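Local coordinates for putative isohexenylglutaconyl-CoA hydratase (Pseudomonas aeruginosa, PDB 4ZU2), which probably hydrates isohexenylglutaconyl-CoA in the breakdown of citronellate, an acyclic terpenoid, at residues Asp125-Ala130 with Gly181-Cys186. Sequence-based numbering, arbitrary orientation.
Sequences DVAIAA and GLVHFC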
# COMPACT_ATOMS: atom_id res chain seq x y z
N ASP A 125 4.25 5.80 -14.49
CA ASP A 125 5.44 5.57 -13.63
C ASP A 125 5.83 6.84 -12.84
O ASP A 125 6.27 6.76 -11.72
CB ASP A 125 6.64 5.12 -14.45
CG ASP A 125 6.38 3.86 -15.23
OD1 ASP A 125 5.91 2.88 -14.61
OD2 ASP A 125 6.63 3.85 -16.45
N VAL A 126 5.61 8.00 -13.44
CA VAL A 126 5.84 9.28 -12.79
C VAL A 126 4.73 10.29 -13.16
O VAL A 126 4.46 10.57 -14.33
CB VAL A 126 7.26 9.83 -13.15
CG1 VAL A 126 7.63 11.08 -12.30
CG2 VAL A 126 8.31 8.76 -12.94
N ALA A 127 4.04 10.78 -12.14
CA ALA A 127 3.04 11.85 -12.27
C ALA A 127 3.54 13.14 -11.58
O ALA A 127 3.97 13.12 -10.40
CB ALA A 127 1.78 11.44 -11.66
N ILE A 128 3.51 14.22 -12.34
CA ILE A 128 3.87 15.56 -11.87
C ILE A 128 2.61 16.44 -12.01
O ILE A 128 2.14 16.65 -13.12
CB ILE A 128 5.02 16.14 -12.72
CG1 ILE A 128 6.27 15.24 -12.68
CG2 ILE A 128 5.38 17.55 -12.26
CD1 ILE A 128 7.10 15.24 -13.94
N ALA A 129 2.06 16.95 -10.91
CA ALA A 129 0.82 17.72 -10.98
C ALA A 129 1.04 19.19 -10.66
O ALA A 129 1.96 19.55 -9.90
CB ALA A 129 -0.21 17.17 -10.04
N ALA A 130 0.20 20.03 -11.25
CA ALA A 130 0.07 21.43 -10.87
C ALA A 130 -0.70 21.50 -9.55
O ALA A 130 -1.70 20.81 -9.39
CB ALA A 130 -0.70 22.14 -11.94
N GLY A 181 -0.20 9.99 -2.17
CA GLY A 181 0.61 9.09 -2.98
C GLY A 181 0.08 8.88 -4.39
O GLY A 181 0.45 7.91 -5.09
N LEU A 182 -0.77 9.79 -4.84
CA LEU A 182 -1.42 9.65 -6.14
C LEU A 182 -0.49 10.10 -7.24
O LEU A 182 -0.46 9.56 -8.36
CB LEU A 182 -2.71 10.48 -6.17
CG LEU A 182 -3.48 10.42 -7.48
CD1 LEU A 182 -3.56 8.99 -8.02
CD2 LEU A 182 -4.91 10.98 -7.28
N VAL A 183 0.27 11.15 -6.93
CA VAL A 183 1.29 11.66 -7.83
C VAL A 183 2.60 11.76 -7.04
O VAL A 183 2.60 11.70 -5.79
CB VAL A 183 0.86 13.04 -8.40
CG1 VAL A 183 -0.52 12.93 -9.09
CG2 VAL A 183 0.85 14.13 -7.28
N HIS A 184 3.70 11.90 -7.76
CA HIS A 184 5.05 11.86 -7.20
C HIS A 184 5.65 13.24 -6.91
O HIS A 184 6.53 13.35 -6.08
CB HIS A 184 5.99 11.14 -8.16
CG HIS A 184 5.65 9.69 -8.39
ND1 HIS A 184 4.89 9.27 -9.45
CD2 HIS A 184 6.01 8.58 -7.71
CE1 HIS A 184 4.77 7.95 -9.40
NE2 HIS A 184 5.45 7.51 -8.37
N PHE A 185 5.20 14.27 -7.62
CA PHE A 185 5.62 15.65 -7.41
C PHE A 185 4.43 16.62 -7.60
O PHE A 185 3.59 16.44 -8.50
CB PHE A 185 6.67 16.05 -8.45
CG PHE A 185 7.86 15.10 -8.55
CD1 PHE A 185 8.86 15.10 -7.56
CD2 PHE A 185 8.01 14.26 -9.64
CE1 PHE A 185 9.95 14.24 -7.67
CE2 PHE A 185 9.09 13.42 -9.75
CZ PHE A 185 10.07 13.40 -8.76
N CYS A 186 4.42 17.69 -6.79
CA CYS A 186 3.49 18.81 -6.96
C CYS A 186 4.31 20.08 -7.13
O CYS A 186 5.08 20.43 -6.24
CB CYS A 186 2.60 18.92 -5.72
SG CYS A 186 1.27 20.15 -5.82
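I128 and A129 pair in parallel with F185 and C186, where strand 185-187 joins strand 126-130 as the outermost strand of the crotonase-fold sheet within this chain. A129 N donates to F185 O at 2.9 Å, almost straight at 171°. Ahead of that bond, A127 O takes two amide donors, H184 N at 2.9 Å and F185 N at 3.3 Å; the latter lies in the carbonyl plane. The H184 side chain extends the pairing to the residue before strand 185-187 begins: A127 N donates to H184 ND1 at 3.2 Å, close to the imidazole plane. Histidine suits this place because its second nitrogen, NE2, bonds to T160 O of the second subunit, so the ring links the sheet edge to the trimer interface. D125, its carboxylate salt-bridged to R163 of that subunit and to K216, reaches the same interface.

Apolar packing divides between the two sheet faces. F185 CG stands anti to the carbonyl carbon (chi1 -53°). The ring meets its neighbours with its edge, CD2 to I128 CG1 at 3.6 Å and CE2 to V126 CG1 at 3.8 Å; helix 190-205 also packs on I128 and F185. On the face of A129 and C186, the short side chain of A129 lies next to V183 CG2, 4.2 Å from its CB. Alanine likewise suits position 127, its methyl lying against the branched V183 side chain: A127 CB meets V183 CB at 3.7 Å.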